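Excinuclease ABC, subunit A. (Deinococcus radiodurans, PDB 2VF7) binds DNA and ATP as a UvrA-family member of the ABC superfamily, and probably serves in recognising DNA damage for excision repair. Local coordinates at residues W184-G189 / K275-G280; V206-L211 / H217-T222. The protein carries 1 engineered substitution. All coordinates share one frame; numbering follows the deposited sequence. Where two conformers were deposited one is given.

In the fold
Both contacts lie in the UvrA DNA-binding domain, away from the zinc and ADP sites. From the N terminus, the chain first passes 184-189, which leads into helix 187-199, and then reaches 206-211. Interaction 2 closes a short loop here, since 217-222 on helix 213-221 folds back against the turn just before it. The chain runs on through helix 258-268 before 275-280 returns to 184-189, so interaction 1 closes a much longer loop that encloses the shorter one. The two centres are about 18 Å apart, and the contacts meet where Trp184 CH2 packs on Ile219 CG2 at 4.0 Å. Interaction 1 joins the entry of helix 187-199 to helix 272-278, interaction 2 the 3-10 turn to helix 213-221.

Interaction 1: W184-G189 / K275-G280; sequences WPQAWG and KKRVQG
Arg277 reaches from helix 272-278 to the loop at Trp184-Gln186 and carries the whole of this contact. Its CB already points toward the loop, and CG continues that direction because it lies anti to the backbone N (chi1 180°). After a bend at chi2, NE comes alongside the Gln186 side chain, 3.8 Å from Gln186 CG and 4.0 Å from Gln186 CD. The two side chains pass one another running in opposite senses, with the amide and guanidinium planes 32° apart. NE is covered here without a hydrogen-bonding partner in the model. Beyond it, CZ stands 3.6 Å from Trp184 O, while the backbone N of Gln186 lies over one guanidinium face, toward the rim. NH1 stays farther from the same carbonyl, 3.8 Å from Trp184 O, and makes no hydrogen bond to it. At the tip, NH2 donates to Trp184 O over a short 2.6 Å. The bond is noticeably bent, with an N-H...O angle of 135°, and NH2 sits above the carbonyl plane of Trp184 instead of on a lone pair.

The accepting carbonyl belongs to a residue whose side chain turns the other way. The indole of Trp184 is buried against Gln193 and Leu197 of helix 187-199, and its NE1 donates to Ser256 O. Helix 258-268 bridges the two segments, since His261 touches Pro185 and Phe266 touches Val278. The arrangement is a side-chain-to-backbone hydrogen bond from a helix arginine to a loop distant in sequence, joining helix 272-278 to the extended entry of helix 187-199 inside the UvrA DNA-binding domain.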
ATOM      1  N   TRP A 184      16.100 -13.216 -29.709  1.00 53.42           N
ATOM      2  CA  TRP A 184      15.514 -14.107 -28.702  1.00 52.84           C
ATOM      3  C   TRP A 184      16.283 -14.039 -27.363  1.00 53.52           C
ATOM      4  O   TRP A 184      17.457 -13.662 -27.341  1.00 53.36           O
ATOM      5  CB  TRP A 184      15.414 -15.539 -29.237  1.00 51.58           C
ATOM      6  CG  TRP A 184      14.102 -15.824 -29.858  1.00 51.21           C
ATOM      7  CD1 TRP A 184      12.916 -15.167 -29.619  1.00 50.29           C
ATOM      8  CD2 TRP A 184      13.798 -16.865 -30.793  1.00 51.24           C
ATOM      9  NE1 TRP A 184      11.910 -15.724 -30.356  1.00 50.53           N
ATOM     10  CE2 TRP A 184      12.419 -16.759 -31.100  1.00 51.17           C
ATOM     11  CE3 TRP A 184      14.555 -17.873 -31.415  1.00 50.82           C
ATOM     12  CZ2 TRP A 184      11.783 -17.623 -32.000  1.00 51.20           C
ATOM     13  CZ3 TRP A 184      13.923 -18.731 -32.300  1.00 50.17           C
ATOM     14  CH2 TRP A 184      12.551 -18.595 -32.592  1.00 51.25           C
ATOM     15  N   PRO A 185      15.631 -14.409 -26.248  1.00 54.21           N
ATOM     16  CA  PRO A 185      16.256 -14.222 -24.941  1.00 54.87           C
ATOM     17  C   PRO A 185      17.561 -14.979 -24.781  1.00 55.88           C
ATOM     18  O   PRO A 185      17.799 -15.970 -25.471  1.00 56.57           O
ATOM     19  CB  PRO A 185      15.213 -14.775 -23.964  1.00 54.49           C
ATOM     20  CG  PRO A 185      13.946 -14.786 -24.708  1.00 54.21           C
ATOM     21  CD  PRO A 185      14.290 -15.019 -26.127  1.00 54.58           C
ATOM     22  N   GLN A 186      18.405 -14.504 -23.875  1.00 56.56           N
ATOM     23  CA  GLN A 186      19.638 -15.198 -23.544  1.00 56.85           C
ATOM     24  C   GLN A 186      19.279 -16.413 -22.717  1.00 56.64           C
ATOM     25  O   GLN A 186      18.116 -16.584 -22.324  1.00 57.13           O
ATOM     26  CB  GLN A 186      20.594 -14.283 -22.775  1.00 57.05           C
ATOM     27  CG  GLN A 186      21.120 -13.088 -23.602  1.00 57.84           C
ATOM     28  CD  GLN A 186      21.973 -12.134 -22.781  1.00 58.46           C
ATOM     29  OE1 GLN A 186      21.522 -11.576 -21.771  1.00 60.36           O
ATOM     30  NE2 GLN A 186      23.212 -11.924 -23.222  1.00 59.50           N
ATOM     31  N   ALA A 187      20.279 -17.257 -22.470  1.00 55.66           N
ATOM     32  CA  ALA A 187      20.116 -18.518 -21.751  1.00 54.73           C
ATOM     33  C   ALA A 187      18.850 -19.265 -22.169  1.00 53.62           C
ATOM     34  O   ALA A 187      18.516 -19.279 -23.345  1.00 54.12           O
ATOM     35  CB  ALA A 187      20.207 -18.315 -20.231  1.00 54.12           C
ATOM     36  N   TRP A 188      18.164 -19.872 -21.209  1.00 53.01           N
ATOM     37  CA  TRP A 188      17.099 -20.845 -21.461  1.00 52.33           C
ATOM     38  C   TRP A 188      15.945 -20.431 -22.396  1.00 51.35           C
ATOM     39  O   TRP A 188      15.488 -21.248 -23.182  1.00 50.22           O
ATOM     40  CB  TRP A 188      16.540 -21.363 -20.131  1.00 52.81           C
ATOM     41  CG  TRP A 188      15.628 -22.538 -20.284  1.00 53.35           C
ATOM     42  CD1 TRP A 188      15.968 -23.873 -20.256  1.00 54.23           C
ATOM     43  CD2 TRP A 188      14.216 -22.486 -20.501  1.00 54.75           C
ATOM     44  NE1 TRP A 188      14.832 -24.658 -20.443  1.00 54.97           N
ATOM     45  CE2 TRP A 188      13.750 -23.828 -20.586  1.00 53.46           C
ATOM     46  CE3 TRP A 188      13.296 -21.435 -20.629  1.00 53.65           C
ATOM     47  CZ2 TRP A 188      12.423 -24.133 -20.790  1.00 52.61           C
ATOM     48  CZ3 TRP A 188      11.991 -21.745 -20.839  1.00 53.96           C
ATOM     49  CH2 TRP A 188      11.557 -23.084 -20.909  1.00 53.87           C
ATOM     50  N   GLY A 189      15.462 -19.192 -22.286  1.00 51.20           N
ATOM     51  CA  GLY A 189      14.359 -18.727 -23.136  1.00 50.84           C
ATOM     52  C   GLY A 189      14.672 -18.791 -24.625  1.00 51.22           C
ATOM     53  O   GLY A 189      13.792 -19.011 -25.438  1.00 51.38           O
ATOM     54  N   LYS A 275      15.737  -3.716 -21.022  1.00 76.68           N
ATOM     55  CA  LYS A 275      15.143  -2.767 -21.958  1.00 75.86           C
ATOM     56  C   LYS A 275      16.201  -2.274 -22.943  1.00 75.43           C
ATOM     57  O   LYS A 275      15.911  -2.051 -24.119  1.00 75.40           O
ATOM     58  CB  LYS A 275      14.544  -1.583 -21.188  1.00 75.83           C
ATOM     59  CG  LYS A 275      13.647  -0.673 -22.005  1.00 76.00           C
ATOM     60  CD  LYS A 275      13.399   0.645 -21.280  1.00 76.99           C
ATOM     61  CE  LYS A 275      12.488   1.598 -22.079  1.00 77.16           C
ATOM     62  NZ  LYS A 275      11.069   1.139 -22.169  0.80 77.10           N
ATOM     63  N   LYS A 276      17.429  -2.122 -22.448  1.00 74.71           N
ATOM     64  CA  LYS A 276      18.541  -1.629 -23.241  1.00 74.03           C
ATOM     65  C   LYS A 276      19.085  -2.698 -24.195  1.00 73.36           C
ATOM     66  O   LYS A 276      19.562  -2.373 -25.277  1.00 73.32           O
ATOM     67  CB  LYS A 276      19.643  -1.094 -22.318  1.00 74.26           C
ATOM     68  CG  LYS A 276      20.353   0.145 -22.854  1.00 74.83           C
ATOM     69  CD  LYS A 276      20.695   1.134 -21.736  1.00 75.90           C
ATOM     70  CE  LYS A 276      21.411   2.375 -22.298  1.00 76.21           C
ATOM     71  NZ  LYS A 276      21.635   3.459 -21.287  1.00 75.54           N
ATOM     72  N   ARG A 277      19.010  -3.967 -23.790  1.00 72.69           N
ATOM     73  CA  ARG A 277      19.431  -5.095 -24.637  1.00 71.80           C
ATOM     74  C   ARG A 277      18.481  -5.234 -25.822  1.00 71.03           C
ATOM     75  O   ARG A 277      18.897  -5.169 -26.980  1.00 71.00           O
ATOM     76  CB  ARG A 277      19.444  -6.405 -23.842  1.00 71.90           C
ATOM     77  CG  ARG A 277      19.861  -7.603 -24.657  1.00 72.05           C
ATOM     78  CD  ARG A 277      19.168  -8.869 -24.180  1.00 74.08           C
ATOM     79  NE  ARG A 277      19.443  -9.980 -25.095  1.00 75.87           N
ATOM     80  CZ  ARG A 277      18.549 -10.572 -25.894  1.00 76.21           C
ATOM     81  NH1 ARG A 277      17.264 -10.190 -25.891  1.00 75.04           N
ATOM     82  NH2 ARG A 277      18.946 -11.572 -26.694  1.00 74.68           N
ATOM     83  N   VAL A 278      17.205  -5.431 -25.490  1.00 69.98           N
ATOM     84  CA  VAL A 278      16.079  -5.472 -26.428  1.00 68.75           C
ATOM     85  C   VAL A 278      16.109  -4.334 -27.467  1.00 68.11           C
ATOM     86  O   VAL A 278      15.880  -4.552 -28.660  1.00 67.30           O
ATOM     87  CB  VAL A 278      14.749  -5.536 -25.605  1.00 68.61           C
ATOM     88  CG1 VAL A 278      13.649  -4.676 -26.174  1.00 68.25           C
ATOM     89  CG2 VAL A 278      14.307  -6.989 -25.450  1.00 68.12           C
ATOM     90  N   GLN A 279      16.439  -3.136 -27.000  1.00 67.68           N
ATOM     91  CA  GLN A 279      16.483  -1.951 -27.841  1.00 67.37           C
ATOM     92  C   GLN A 279      17.595  -2.016 -28.890  1.00 66.78           C
ATOM     93  O   GLN A 279      17.520  -1.336 -29.896  1.00 66.42           O
ATOM     94  CB  GLN A 279      16.624  -0.702 -26.973  1.00 67.65           C
ATOM     95  CG  GLN A 279      15.778   0.484 -27.419  1.00 69.20           C
ATOM     96  CD  GLN A 279      15.624   1.537 -26.327  1.00 71.39           C
ATOM     97  OE1 GLN A 279      15.925   1.287 -25.148  1.00 72.06           O
ATOM     98  NE2 GLN A 279      15.154   2.727 -26.715  1.00 71.86           N
ATOM     99  N   GLY A 280      18.614  -2.843 -28.655  1.00 66.33           N
ATOM    100  CA  GLY A 280      19.656  -3.095 -29.656  1.00 65.78           C
ATOM    101  C   GLY A 280      19.193  -3.822 -30.925  1.00 65.55           C
ATOM    102  O   GLY A 280      19.891  -3.808 -31.939  1.00 65.23           O
TER

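Interaction 2: V206-L211 / H217-T222; sequences VPWREL and HWILFT
Trp208, in a short 3-10 turn, lays the six-membered end of its indole against helix 213-221, the helix that soon follows it in the UvrA DNA-binding domain. Apolar packing makes up the contact. The CH2 corner of the ring meets Ile219 CG2 at 3.7 Å, with the methyl at the ring edge and in its plane. The other branch of Ile219 reaches round to the ring side away from Leu220, CD1 lying 3.9 Å from Trp208 CZ3. With CG anti to the backbone N (chi1 -180°), the tryptophan extends straight across to the helix, against isoleucine and leucine side chains coming from the opposite direction. Val169 and Ile176 add further apolar cover to the buried indole.

Hydrogen bonds work from within and around the segments. Leu211 N to Trp208 O and Glu210 N to Pro207 O form the 3-10 turn, and the backbone of Trp208 also bonds with Leu174. The indole NE1 donates to Glu165 OE2, which satisfies its polar edge and helps fix its rotation. Beside that edge, Leu220 brings both its methyls to CZ2 obliquely from one side of the ring plane: CD1 and CD2 each lie 3.7 Å from Trp208 CZ2.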
ATOM      1  N   VAL A 206      21.081 -25.601 -39.867  1.00 55.13           N
ATOM      2  CA  VAL A 206      21.359 -25.154 -41.246  1.00 55.01           C
ATOM      3  C   VAL A 206      21.452 -23.628 -41.236  1.00 54.41           C
ATOM      4  O   VAL A 206      20.679 -22.982 -40.539  1.00 54.35           O
ATOM      5  CB  VAL A 206      20.222 -25.657 -42.165  1.00 55.62           C
ATOM      6  CG1 VAL A 206      19.556 -24.526 -42.955  1.00 56.15           C
ATOM      7  CG2 VAL A 206      20.711 -26.801 -43.054  1.00 57.05           C
ATOM      8  N   PRO A 207      22.393 -23.030 -41.992  1.00 54.57           N
ATOM      9  CA  PRO A 207      22.504 -21.568 -41.843  1.00 54.55           C
ATOM     10  C   PRO A 207      21.204 -20.815 -42.196  1.00 54.75           C
ATOM     11  O   PRO A 207      20.446 -21.236 -43.093  1.00 54.93           O
ATOM     12  CB  PRO A 207      23.638 -21.201 -42.813  1.00 54.41           C
ATOM     13  CG  PRO A 207      24.365 -22.497 -43.047  1.00 54.21           C
ATOM     14  CD  PRO A 207      23.361 -23.554 -42.986  1.00 54.04           C
ATOM     15  N   TRP A 208      20.957 -19.718 -41.487  1.00 54.63           N
ATOM     16  CA  TRP A 208      19.698 -18.989 -41.595  1.00 54.52           C
ATOM     17  C   TRP A 208      19.303 -18.730 -43.080  1.00 54.88           C
ATOM     18  O   TRP A 208      18.279 -19.230 -43.562  1.00 55.04           O
ATOM     19  CB  TRP A 208      19.776 -17.709 -40.748  1.00 53.55           C
ATOM     20  CG  TRP A 208      18.532 -16.867 -40.765  1.00 53.55           C
ATOM     21  CD1 TRP A 208      18.333 -15.738 -41.492  1.00 53.05           C
ATOM     22  CD2 TRP A 208      17.311 -17.089 -40.028  1.00 52.36           C
ATOM     23  NE1 TRP A 208      17.078 -15.238 -41.264  1.00 53.25           N
ATOM     24  CE2 TRP A 208      16.424 -16.046 -40.373  1.00 52.20           C
ATOM     25  CE3 TRP A 208      16.877 -18.072 -39.129  1.00 51.81           C
ATOM     26  CZ2 TRP A 208      15.131 -15.939 -39.832  1.00 51.80           C
ATOM     27  CZ3 TRP A 208      15.571 -17.968 -38.592  1.00 52.41           C
ATOM     28  CH2 TRP A 208      14.718 -16.910 -38.961  1.00 51.98           C
ATOM     29  N   ARG A 209      20.140 -18.005 -43.806  1.00 55.19           N
ATOM     30  CA  ARG A 209      19.885 -17.642 -45.213  1.00 55.88           C
ATOM     31  C   ARG A 209      19.505 -18.797 -46.168  1.00 55.89           C
ATOM     32  O   ARG A 209      18.994 -18.564 -47.263  1.00 56.09           O
ATOM     33  CB  ARG A 209      21.090 -16.883 -45.756  1.00 55.61           C
ATOM     34  CG  ARG A 209      22.209 -17.787 -46.208  1.00 57.23           C
ATOM     35  CD  ARG A 209      23.580 -17.297 -45.800  1.00 60.10           C
ATOM     36  NE  ARG A 209      23.853 -15.885 -46.086  1.00 62.61           N
ATOM     37  CZ  ARG A 209      24.981 -15.280 -45.723  1.00 64.60           C
ATOM     38  NH1 ARG A 209      25.920 -15.983 -45.091  1.00 64.88           N
ATOM     39  NH2 ARG A 209      25.184 -13.989 -45.997  1.00 65.18           N
ATOM     40  N   GLU A 210      19.749 -20.032 -45.738  1.00 56.63           N
ATOM     41  CA  GLU A 210      19.426 -21.228 -46.522  1.00 56.38           C
ATOM     42  C   GLU A 210      18.004 -21.706 -46.287  1.00 56.30           C
ATOM     43  O   GLU A 210      17.506 -22.566 -47.014  1.00 56.70           O
ATOM     44  CB  GLU A 210      20.414 -22.371 -46.213  1.00 56.80           C
ATOM     45  CG  GLU A 210      21.899 -22.079 -46.524  1.00 56.30           C
ATOM     46  CD  GLU A 210      22.101 -21.397 -47.870  1.00 57.30           C
ATOM     47  OE1 GLU A 210      22.724 -20.322 -47.918  1.00 59.73           O
ATOM     48  OE2 GLU A 210      21.626 -21.917 -48.890  1.00 58.93           O
ATOM     49  N   LEU A 211      17.344 -21.163 -45.270  1.00 55.80           N
ATOM     50  CA  LEU A 211      15.949 -21.531 -44.993  1.00 54.92           C
ATOM     51  C   LEU A 211      15.046 -20.786 -45.967  1.00 54.57           C
ATOM     52  O   LEU A 211      15.394 -19.681 -46.396  1.00 54.16           O
ATOM     53  CB  LEU A 211      15.579 -21.202 -43.537  1.00 54.98           C
ATOM     54  CG  LEU A 211      16.266 -21.986 -42.395  1.00 55.11           C
ATOM     55  CD1 LEU A 211      15.841 -21.454 -41.045  1.00 54.30           C
ATOM     56  CD2 LEU A 211      15.947 -23.465 -42.459  1.00 55.06           C
ATOM     57  N   HIS A 217      10.356 -15.581 -42.619  1.00 52.08           N
ATOM     58  CA  HIS A 217       9.317 -14.618 -42.288  1.00 52.10           C
ATOM     59  C   HIS A 217       8.481 -15.035 -41.070  1.00 51.90           C
ATOM     60  O   HIS A 217       8.310 -14.247 -40.134  1.00 52.39           O
ATOM     61  CB  HIS A 217       8.409 -14.385 -43.492  1.00 52.27           C
ATOM     62  CG  HIS A 217       7.625 -13.114 -43.408  1.00 54.07           C
ATOM     63  ND1 HIS A 217       6.285 -13.085 -43.084  1.00 54.76           N
ATOM     64  CD2 HIS A 217       7.997 -11.823 -43.591  1.00 55.13           C
ATOM     65  CE1 HIS A 217       5.866 -11.832 -43.072  1.00 55.80           C
ATOM     66  NE2 HIS A 217       6.885 -11.047 -43.378  1.00 55.78           N
ATOM     67  N   TRP A 218       7.966 -16.263 -41.088  1.00 51.15           N
ATOM     68  CA  TRP A 218       7.147 -16.808 -39.988  1.00 50.99           C
ATOM     69  C   TRP A 218       7.837 -16.712 -38.629  1.00 50.46           C
ATOM     70  O   TRP A 218       7.309 -16.121 -37.691  1.00 50.91           O
ATOM     71  CB  TRP A 218       6.798 -18.264 -40.282  1.00 50.84           C
ATOM     72  CG  TRP A 218       5.731 -18.810 -39.415  1.00 51.29           C
ATOM     73  CD1 TRP A 218       4.390 -18.707 -39.618  1.00 51.16           C
ATOM     74  CD2 TRP A 218       5.900 -19.557 -38.205  1.00 50.92           C
ATOM     75  NE1 TRP A 218       3.707 -19.336 -38.610  1.00 51.39           N
ATOM     76  CE2 TRP A 218       4.607 -19.872 -37.729  1.00 51.40           C
ATOM     77  CE3 TRP A 218       7.014 -19.999 -37.482  1.00 50.10           C
ATOM     78  CZ2 TRP A 218       4.392 -20.596 -36.554  1.00 50.64           C
ATOM     79  CZ3 TRP A 218       6.801 -20.724 -36.309  1.00 51.80           C
ATOM     80  CH2 TRP A 218       5.495 -21.018 -35.862  1.00 50.32           C
ATOM     81  N   ILE A 219       9.034 -17.286 -38.540  1.00 49.92           N
ATOM     82  CA  ILE A 219       9.843 -17.273 -37.325  1.00 49.04           C
ATOM     83  C   ILE A 219       9.971 -15.869 -36.727  1.00 49.21           C
ATOM     84  O   ILE A 219       9.823 -15.671 -35.514  1.00 48.56           O
ATOM     85  CB  ILE A 219      11.238 -17.893 -37.613  1.00 48.63           C
ATOM     86  CG1 ILE A 219      11.062 -19.372 -37.970  1.00 47.72           C
ATOM     87  CG2 ILE A 219      12.200 -17.703 -36.434  1.00 48.63           C
ATOM     88  CD1 ILE A 219      12.311 -20.068 -38.405  1.00 46.87           C
ATOM     89  N   LEU A 220      10.252 -14.911 -37.607  1.00 49.25           N
ATOM     90  CA  LEU A 220      10.522 -13.520 -37.246  1.00 49.43           C
ATOM     91  C   LEU A 220       9.266 -12.665 -37.011  1.00 49.70           C
ATOM     92  O   LEU A 220       9.268 -11.828 -36.120  1.00 50.41           O
ATOM     93  CB  LEU A 220      11.395 -12.886 -38.327  1.00 48.72           C
ATOM     94  CG  LEU A 220      12.906 -12.684 -38.185  1.00 49.68           C
ATOM     95  CD1 LEU A 220      13.640 -13.713 -37.312  1.00 49.62           C
ATOM     96  CD2 LEU A 220      13.523 -12.628 -39.580  1.00 50.18           C
ATOM     97  N   PHE A 221       8.201 -12.880 -37.787  1.00 49.98           N
ATOM     98  CA  PHE A 221       7.062 -11.940 -37.809  1.00 50.48           C
ATOM     99  C   PHE A 221       5.646 -12.451 -37.424  1.00 50.98           C
ATOM    100  O   PHE A 221       4.745 -11.629 -37.170  1.00 52.06           O
ATOM    101  CB  PHE A 221       7.021 -11.171 -39.139  1.00 49.97           C
ATOM    102  CG  PHE A 221       8.285 -10.393 -39.428  1.00 50.36           C
ATOM    103  CD1 PHE A 221       8.549  -9.189 -38.783  1.00 50.17           C
ATOM    104  CD2 PHE A 221       9.220 -10.874 -40.347  1.00 51.21           C
ATOM    105  CE1 PHE A 221       9.728  -8.466 -39.050  1.00 49.59           C
ATOM    106  CE2 PHE A 221      10.400 -10.162 -40.627  1.00 50.64           C
ATOM    107  CZ  PHE A 221      10.658  -8.955 -39.974  1.00 49.30           C
ATOM    108  N   THR A 222       5.437 -13.765 -37.394  1.00 50.61           N
ATOM    109  CA  THR A 222       4.115 -14.316 -37.095  1.00 50.50           C
ATOM    110  C   THR A 222       3.524 -13.805 -35.780  1.00 50.69           C
ATOM    111  O   THR A 222       4.271 -13.422 -34.884  1.00 50.29           O
ATOM    112  CB  THR A 222       4.099 -15.869 -37.129  1.00 50.12           C
ATOM    113  OG1 THR A 222       2.749 -16.331 -37.108  1.00 51.34           O
ATOM    114  CG2 THR A 222       4.843 -16.478 -35.951  1.00 50.32           C
TER